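Long-range contacts in putative tetR-family transcriptional regulatory protein (Streptomyces coelicolor, PDB 2DG8), which probably binds DNA as a dimer through a helix-turn-helix motif and regulates transcription, as other TetR-family proteins do: residues D66-V71 / H125-R130; D73-A78 / A90-E95. One frame throughout, in Å; residues are numbered along the deposited sequence.

Contact 1 (D66-V71 / H125-R130); sequences DHIVAV and HEWMRR
V69 and I68 meet W127 where helix 53-77 runs beside helix 121-135, the short segments nearly parallel at 18° with their axes 9.9 Å apart. The tight part is apolar. I68 CG2 lies at the indole edge, near the ring plane, 3.6 Å from W127 CZ2. Next to it, V69 CG2 comes obliquely to the five-membered part of the ring, 3.6 Å from W127 CD1. CG of W127 stands anti to the backbone N (chi1 -173°), and from there the indole extends toward I68 and V69; T107 and L110 of helix 101-116 also pack against it. V69 serves two neighbours: CG2 also sits 3.8 Å from R130 CB, while CG1 lies over the centre of one guanidinium face. On the solvent side the contact illustrates a general principle of helix packing, charge at the margin of an apolar core. R130, bent at chi2 and chi3, brings NH1 to 2.6 Å from D66 OD2. Carboxylate and guanidinium planes are turned 77° apart, a salt bridge without a well-directed hydrogen bond. The chemistry implies a water-excluding core of I68, V69 and W127, bordered by a charge pair that water and ions would probably weaken.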
ATOM      1  N   ASP A  66      -8.899  14.141   1.725  1.00 33.95           N
ATOM      2  CA  ASP A  66      -8.848  15.427   2.424  1.00 35.90           C
ATOM      3  C   ASP A  66      -8.579  15.202   3.909  1.00 34.64           C
ATOM      4  O   ASP A  66      -7.832  15.946   4.546  1.00 34.12           O
ATOM      5  CB  ASP A  66     -10.182  16.173   2.262  1.00 36.76           C
ATOM      6  CG  ASP A  66     -10.380  16.737   0.860  1.00 41.27           C
ATOM      7  OD1 ASP A  66     -11.519  17.138   0.532  1.00 43.53           O
ATOM      8  OD2 ASP A  66      -9.401  16.792   0.086  1.00 41.59           O
ATOM      9  N   HIS A  67      -9.206  14.161   4.445  1.00 35.79           N
ATOM     10  CA  HIS A  67      -9.092  13.785   5.855  1.00 35.71           C
ATOM     11  C   HIS A  67      -7.667  13.433   6.297  1.00 34.95           C
ATOM     12  O   HIS A  67      -7.187  13.934   7.316  1.00 35.76           O
ATOM     13  CB  HIS A  67     -10.041  12.605   6.131  1.00 38.16           C
ATOM     14  CG  HIS A  67      -9.716  11.838   7.375  1.00 43.18           C
ATOM     15  ND1 HIS A  67      -9.932  12.339   8.642  1.00 43.43           N
ATOM     16  CD2 HIS A  67      -9.183  10.604   7.544  1.00 45.03           C
ATOM     17  CE1 HIS A  67      -9.546  11.447   9.536  1.00 46.53           C
ATOM     18  NE2 HIS A  67      -9.087  10.384   8.897  1.00 46.18           N
ATOM     19  N   ILE A  68      -6.996  12.575   5.537  1.00 34.72           N
ATOM     20  CA  ILE A  68      -5.638  12.174   5.877  1.00 35.20           C
ATOM     21  C   ILE A  68      -4.676  13.342   5.690  1.00 36.14           C
ATOM     22  O   ILE A  68      -3.744  13.523   6.481  1.00 33.94           O
ATOM     23  CB  ILE A  68      -5.183  10.964   5.028  1.00 35.26           C
ATOM     24  CG1 ILE A  68      -6.111   9.772   5.299  1.00 35.85           C
ATOM     25  CG2 ILE A  68      -3.761  10.563   5.396  1.00 37.53           C
ATOM     26  CD1 ILE A  68      -6.061   9.256   6.736  1.00 28.00           C
ATOM     27  N   VAL A  69      -4.908  14.139   4.650  1.00 36.26           N
ATOM     28  CA  VAL A  69      -4.075  15.305   4.399  1.00 37.07           C
ATOM     29  C   VAL A  69      -4.160  16.226   5.613  1.00 36.02           C
ATOM     30  O   VAL A  69      -3.172  16.831   6.024  1.00 35.72           O
ATOM     31  CB  VAL A  69      -4.549  16.070   3.144  1.00 38.18           C
ATOM     32  CG1 VAL A  69      -3.965  17.483   3.126  1.00 38.08           C
ATOM     33  CG2 VAL A  69      -4.116  15.311   1.891  1.00 39.54           C
ATOM     34  N   ALA A  70      -5.352  16.319   6.187  1.00 35.96           N
ATOM     35  CA  ALA A  70      -5.562  17.162   7.350  1.00 35.83           C
ATOM     36  C   ALA A  70      -4.799  16.584   8.534  1.00 35.79           C
ATOM     37  O   ALA A  70      -4.391  17.313   9.436  1.00 39.22           O
ATOM     38  CB  ALA A  70      -7.047  17.249   7.670  1.00 33.17           C
ATOM     39  N   VAL A  71      -4.622  15.267   8.541  1.00 36.43           N
ATOM     40  CA  VAL A  71      -3.893  14.627   9.629  1.00 35.36           C
ATOM     41  C   VAL A  71      -2.439  15.076   9.546  1.00 34.79           C
ATOM     42  O   VAL A  71      -1.774  15.243  10.568  1.00 34.85           O
ATOM     43  CB  VAL A  71      -3.967  13.089   9.550  1.00 32.15           C
ATOM     44  CG1 VAL A  71      -3.110  12.476  10.645  1.00 33.71           C
ATOM     45  CG2 VAL A  71      -5.410  12.633   9.721  1.00 33.82           C
ATOM     46  N   HIS A 125      -2.257  11.023  -6.993  1.00 38.10           N
ATOM     47  CA  HIS A 125      -1.278  12.047  -7.360  1.00 36.47           C
ATOM     48  C   HIS A 125      -1.567  13.342  -6.596  1.00 37.66           C
ATOM     49  O   HIS A 125      -0.654  13.991  -6.080  1.00 35.58           O
ATOM     50  CB  HIS A 125      -1.333  12.336  -8.864  1.00 38.57           C
ATOM     51  CG  HIS A 125      -0.191  13.169  -9.361  1.00 39.64           C
ATOM     52  ND1 HIS A 125       0.956  12.620  -9.900  1.00 41.19           N
ATOM     53  CD2 HIS A 125      -0.009  14.511  -9.384  1.00 39.11           C
ATOM     54  CE1 HIS A 125       1.790  13.586 -10.234  1.00 42.79           C
ATOM     55  NE2 HIS A 125       1.229  14.746  -9.930  1.00 42.87           N
ATOM     56  N   GLU A 126      -2.842  13.715  -6.534  1.00 37.45           N
ATOM     57  CA  GLU A 126      -3.263  14.928  -5.836  1.00 36.83           C
ATOM     58  C   GLU A 126      -3.086  14.758  -4.327  1.00 36.72           C
ATOM     59  O   GLU A 126      -2.821  15.721  -3.609  1.00 35.93           O
ATOM     60  CB  GLU A 126      -4.725  15.236  -6.172  1.00 37.22           C
ATOM     61  CG  GLU A 126      -5.316  16.427  -5.439  1.00 40.03           C
ATOM     62  CD  GLU A 126      -4.616  17.734  -5.758  1.00 42.60           C
ATOM     63  OE1 GLU A 126      -3.770  17.758  -6.684  1.00 43.23           O
ATOM     64  OE2 GLU A 126      -4.921  18.744  -5.081  1.00 43.04           O
ATOM     65  N   TRP A 127      -3.230  13.523  -3.854  1.00 35.17           N
ATOM     66  CA  TRP A 127      -3.056  13.219  -2.433  1.00 34.88           C
ATOM     67  C   TRP A 127      -1.569  13.423  -2.073  1.00 33.42           C
ATOM     68  O   TRP A 127      -1.230  14.127  -1.124  1.00 33.97           O
ATOM     69  CB  TRP A 127      -3.482  11.762  -2.156  1.00 33.28           C
ATOM     70  CG  TRP A 127      -3.508  11.370  -0.701  1.00 32.23           C
ATOM     71  CD1 TRP A 127      -3.231  12.170   0.370  1.00 33.09           C
ATOM     72  CD2 TRP A 127      -3.800  10.070  -0.161  1.00 32.83           C
ATOM     73  NE1 TRP A 127      -3.327  11.455   1.542  1.00 33.39           N
ATOM     74  CE2 TRP A 127      -3.671  10.162   1.247  1.00 32.83           C
ATOM     75  CE3 TRP A 127      -4.155   8.839  -0.730  1.00 31.69           C
ATOM     76  CZ2 TRP A 127      -3.882   9.067   2.098  1.00 31.08           C
ATOM     77  CZ3 TRP A 127      -4.369   7.747   0.113  1.00 35.37           C
ATOM     78  CH2 TRP A 127      -4.229   7.871   1.517  1.00 36.06           C
ATOM     79  N   MET A 128      -0.684  12.820  -2.855  1.00 34.09           N
ATOM     80  CA  MET A 128       0.749  12.949  -2.601  1.00 36.97           C
ATOM     81  C   MET A 128       1.211  14.401  -2.669  1.00 35.59           C
ATOM     82  O   MET A 128       2.085  14.816  -1.913  1.00 35.94           O
ATOM     83  CB  MET A 128       1.546  12.114  -3.606  1.00 37.72           C
ATOM     84  CG  MET A 128       1.364  10.614  -3.457  1.00 41.57           C
ATOM     85  SD  MET A 128       2.411   9.699  -4.614  1.00 47.92           S
ATOM     86  CE  MET A 128       1.454   9.785  -6.096  1.00 45.94           C
ATOM     87  N   ARG A 129       0.615  15.170  -3.571  1.00 35.78           N
ATOM     88  CA  ARG A 129       0.980  16.568  -3.740  1.00 38.58           C
ATOM     89  C   ARG A 129       0.620  17.410  -2.522  1.00 38.16           C
ATOM     90  O   ARG A 129       1.399  18.253  -2.093  1.00 39.25           O
ATOM     91  CB  ARG A 129       0.293  17.149  -4.980  1.00 39.38           C
ATOM     92  CG  ARG A 129       0.852  18.491  -5.423  1.00 43.91           C
ATOM     93  CD  ARG A 129      -0.225  19.325  -6.101  1.00 49.02           C
ATOM     94  NE  ARG A 129      -1.082  19.954  -5.103  1.00 52.59           N
ATOM     95  CZ  ARG A 129      -2.304  20.411  -5.345  1.00 54.78           C
ATOM     96  NH1 ARG A 129      -2.824  20.306  -6.561  1.00 58.58           N
ATOM     97  NH2 ARG A 129      -3.007  20.974  -4.373  1.00 54.53           N
ATOM     98  N   ARG A 130      -0.569  17.193  -1.973  1.00 39.33           N
ATOM     99  CA  ARG A 130      -1.009  17.951  -0.806  1.00 40.45           C
ATOM    100  C   ARG A 130      -0.204  17.558   0.436  1.00 39.99           C
ATOM    101  O   ARG A 130       0.077  18.392   1.306  1.00 39.86           O
ATOM    102  CB  ARG A 130      -2.503  17.723  -0.588  1.00 42.14           C
ATOM    103  CG  ARG A 130      -3.330  18.093  -1.812  1.00 46.91           C
ATOM    104  CD  ARG A 130      -4.467  19.024  -1.444  1.00 51.03           C
ATOM    105  NE  ARG A 130      -5.537  18.328  -0.738  1.00 55.82           N
ATOM    106  CZ  ARG A 130      -6.395  18.922   0.085  1.00 58.12           C
ATOM    107  NH1 ARG A 130      -7.340  18.214   0.680  1.00 60.58           N
ATOM    108  NH2 ARG A 130      -6.295  20.223   0.330  1.00 59.28           N
TER

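Contact 2 (D73-A78 / A90-E95); sequences DEHLGA and ADLVHE
An antiparallel helix pair of the TetR-like C-terminal region brings H75 and L76, near the end of helix 53-77, against D91, L92 and E95 of helix 82-98. The short segments lie at 161° with axes 9.6 Å apart, and H75 and L92 face each other most closely along the backbone. The imidazole fills the middle of the contact. L92 CA stands over the centre of one ring face, 4.1 Å from the centroid and 9° off the normal, a CH-pi contact that exemplifies how a flat ring can pack directly on a helix backbone. L92 CG packs beside the rim, 4.1 Å from H75 CG. D91 CB approaches the ring obliquely, 3.5 Å from H75 CD2. In the all-helical TetR fold these two helices are consecutive in the chain and pack antiparallel, with the ring set between them. CG of H75 lies beside the backbone N (chi1 -75°), and ND1 hydrogen-bonds to the carbonyl oxygen of V71, one turn earlier, which would limit the ring's rotation. The extended E95 side chain brings its carboxylate to the ring edge without a hydrogen bond, and the very close approach there is doubtful. The carboxylate of D91 has its salt bridge with R167, outside the pair. Deeper in, L76 and L92 cross at about a right angle, L76 CD2 meeting L92 CD1 at 3.7 Å, and L135 of helix 121-135 also touches L76.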
ATOM      1  N   ASP A  73      -1.533  17.950   8.320  1.00 40.08           N
ATOM      2  CA  ASP A  73      -1.598  19.333   8.760  1.00 42.69           C
ATOM      3  C   ASP A  73      -1.633  19.413  10.279  1.00 44.88           C
ATOM      4  O   ASP A  73      -0.952  20.244  10.882  1.00 45.10           O
ATOM      5  CB  ASP A  73      -2.846  20.010   8.205  1.00 42.56           C
ATOM      6  CG  ASP A  73      -2.895  21.484   8.544  1.00 44.22           C
ATOM      7  OD1 ASP A  73      -3.977  22.091   8.406  1.00 41.00           O
ATOM      8  OD2 ASP A  73      -1.843  22.032   8.942  1.00 45.55           O
ATOM      9  N   GLU A  74      -2.431  18.548  10.894  1.00 44.98           N
ATOM     10  CA  GLU A  74      -2.543  18.527  12.345  1.00 46.56           C
ATOM     11  C   GLU A  74      -1.180  18.337  13.021  1.00 46.89           C
ATOM     12  O   GLU A  74      -0.837  19.062  13.958  1.00 49.51           O
ATOM     13  CB  GLU A  74      -3.481  17.402  12.792  1.00 47.73           C
ATOM     14  CG  GLU A  74      -3.795  17.425  14.289  1.00 52.88           C
ATOM     15  CD  GLU A  74      -4.512  16.170  14.771  1.00 54.68           C
ATOM     16  OE1 GLU A  74      -5.543  15.792  14.171  1.00 53.88           O
ATOM     17  OE2 GLU A  74      -4.044  15.565  15.760  1.00 58.05           O
ATOM     18  N   HIS A  75      -0.410  17.360  12.548  1.00 44.49           N
ATOM     19  CA  HIS A  75       0.898  17.076  13.124  1.00 41.99           C
ATOM     20  C   HIS A  75       1.976  18.066  12.730  1.00 42.29           C
ATOM     21  O   HIS A  75       2.697  18.579  13.587  1.00 41.30           O
ATOM     22  CB  HIS A  75       1.370  15.667  12.737  1.00 37.72           C
ATOM     23  CG  HIS A  75       0.682  14.575  13.490  1.00 36.55           C
ATOM     24  ND1 HIS A  75      -0.565  14.103  13.143  1.00 36.60           N
ATOM     25  CD2 HIS A  75       1.046  13.895  14.603  1.00 35.40           C
ATOM     26  CE1 HIS A  75      -0.940  13.179  14.009  1.00 35.72           C
ATOM     27  NE2 HIS A  75       0.019  13.034  14.906  1.00 37.71           N
ATOM     28  N   LEU A  76       2.088  18.319  11.430  1.00 42.68           N
ATOM     29  CA  LEU A  76       3.105  19.217  10.899  1.00 44.92           C
ATOM     30  C   LEU A  76       2.843  20.694  11.173  1.00 46.23           C
ATOM     31  O   LEU A  76       3.775  21.464  11.419  1.00 44.89           O
ATOM     32  CB  LEU A  76       3.260  18.996   9.390  1.00 44.99           C
ATOM     33  CG  LEU A  76       3.893  17.687   8.899  1.00 46.72           C
ATOM     34  CD1 LEU A  76       5.364  17.630   9.305  1.00 48.11           C
ATOM     35  CD2 LEU A  76       3.148  16.509   9.469  1.00 47.63           C
ATOM     36  N   GLY A  77       1.579  21.092  11.121  1.00 47.22           N
ATOM     37  CA  GLY A  77       1.245  22.483  11.362  1.00 49.54           C
ATOM     38  C   GLY A  77       1.660  22.962  12.741  1.00 49.56           C
ATOM     39  O   GLY A  77       1.931  24.148  12.932  1.00 50.95           O
ATOM     40  N   ALA A  78       1.723  22.040  13.699  1.00 48.70           N
ATOM     41  CA  ALA A  78       2.093  22.374  15.071  1.00 48.75           C
ATOM     42  C   ALA A  78       3.596  22.330  15.345  1.00 49.85           C
ATOM     43  O   ALA A  78       4.020  22.493  16.490  1.00 49.66           O
ATOM     44  CB  ALA A  78       1.370  21.443  16.042  1.00 48.30           C
ATOM     45  N   ALA A  90       7.260  11.430  13.110  1.00 30.40           N
ATOM     46  CA  ALA A  90       7.300  10.125  13.761  1.00 29.28           C
ATOM     47  C   ALA A  90       5.923   9.849  14.332  1.00 29.47           C
ATOM     48  O   ALA A  90       5.403   8.733  14.231  1.00 29.41           O
ATOM     49  CB  ALA A  90       8.360  10.103  14.882  1.00 25.92           C
ATOM     50  N   ASP A  91       5.337  10.879  14.934  1.00 32.15           N
ATOM     51  CA  ASP A  91       4.009  10.769  15.523  1.00 35.58           C
ATOM     52  C   ASP A  91       3.003  10.432  14.438  1.00 34.13           C
ATOM     53  O   ASP A  91       2.106   9.609  14.629  1.00 34.98           O
ATOM     54  CB  ASP A  91       3.609  12.098  16.183  1.00 37.13           C
ATOM     55  CG  ASP A  91       4.439  12.414  17.404  1.00 37.55           C
ATOM     56  OD1 ASP A  91       4.412  13.577  17.856  1.00 39.18           O
ATOM     57  OD2 ASP A  91       5.110  11.499  17.916  1.00 38.68           O
ATOM     58  N   LEU A  92       3.159  11.090  13.297  1.00 33.66           N
ATOM     59  CA  LEU A  92       2.263  10.891  12.166  1.00 34.23           C
ATOM     60  C   LEU A  92       2.324   9.431  11.715  1.00 33.27           C
ATOM     61  O   LEU A  92       1.297   8.794  11.517  1.00 34.19           O
ATOM     62  CB  LEU A  92       2.691  11.789  11.009  1.00 34.82           C
ATOM     63  CG  LEU A  92       1.678  12.467  10.088  1.00 39.36           C
ATOM     64  CD1 LEU A  92       2.418  12.906   8.831  1.00 38.57           C
ATOM     65  CD2 LEU A  92       0.538  11.539   9.727  1.00 38.99           C
ATOM     66  N   VAL A  93       3.538   8.919  11.542  1.00 31.34           N
ATOM     67  CA  VAL A  93       3.734   7.548  11.099  1.00 31.95           C
ATOM     68  C   VAL A  93       3.080   6.535  12.026  1.00 33.02           C
ATOM     69  O   VAL A  93       2.403   5.620  11.561  1.00 30.45           O
ATOM     70  CB  VAL A  93       5.232   7.202  10.979  1.00 30.25           C
ATOM     71  CG1 VAL A  93       5.414   5.687  10.906  1.00 25.92           C
ATOM     72  CG2 VAL A  93       5.814   7.858   9.731  1.00 29.24           C
ATOM     73  N   HIS A  94       3.288   6.684  13.333  1.00 32.50           N
ATOM     74  CA  HIS A  94       2.696   5.732  14.262  1.00 32.82           C
ATOM     75  C   HIS A  94       1.174   5.848  14.342  1.00 33.16           C
ATOM     76  O   HIS A  94       0.464   4.842  14.402  1.00 31.24           O
ATOM     77  CB  HIS A  94       3.354   5.862  15.640  1.00 32.29           C
ATOM     78  CG  HIS A  94       4.735   5.276  15.686  1.00 34.46           C
ATOM     79  ND1 HIS A  94       5.113   4.337  16.621  1.00 35.21           N
ATOM     80  CD2 HIS A  94       5.801   5.437  14.867  1.00 32.63           C
ATOM     81  CE1 HIS A  94       6.346   3.938  16.371  1.00 32.50           C
ATOM     82  NE2 HIS A  94       6.788   4.589  15.311  1.00 32.67           N
ATOM     83  N   GLU A  95       0.664   7.067  14.303  1.00 33.64           N
ATOM     84  CA  GLU A  95      -0.781   7.238  14.350  1.00 36.26           C
ATOM     85  C   GLU A  95      -1.443   6.617  13.107  1.00 34.03           C
ATOM     86  O   GLU A  95      -2.423   5.892  13.216  1.00 31.97           O
ATOM     87  CB  GLU A  95      -1.141   8.721  14.445  1.00 36.99           C
ATOM     88  CG  GLU A  95      -2.639   8.967  14.519  1.00 44.34           C
ATOM     89  CD  GLU A  95      -2.996  10.434  14.685  1.00 45.53           C
ATOM     90  OE1 GLU A  95      -2.310  11.131  15.470  1.00 49.55           O
ATOM     91  OE2 GLU A  95      -3.972  10.880  14.046  1.00 43.70           O
TER

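From the N terminus, the chain passes through helices 10-25, 32-39 and 44-49, which include the helix-turn-helix, before entering helix 53-77, the element both contacts share. Residues 66-71 come first, then 73-78; the chain turns back into helix 82-98 and contact 2 closes a short loop at 90-95. It goes on through helix 101-116 and closes the much longer loop of contact 1 at 125-130, so contact 2 lies wholly within that loop. The contact centres lie about 13 Å apart, yet they touch through V71, whose CG1 packs against L92 and E95. Helix 53-77 is thus joined to both helix 82-98 and helix 121-135; from the latter, H125 reaches R162 of the second subunit.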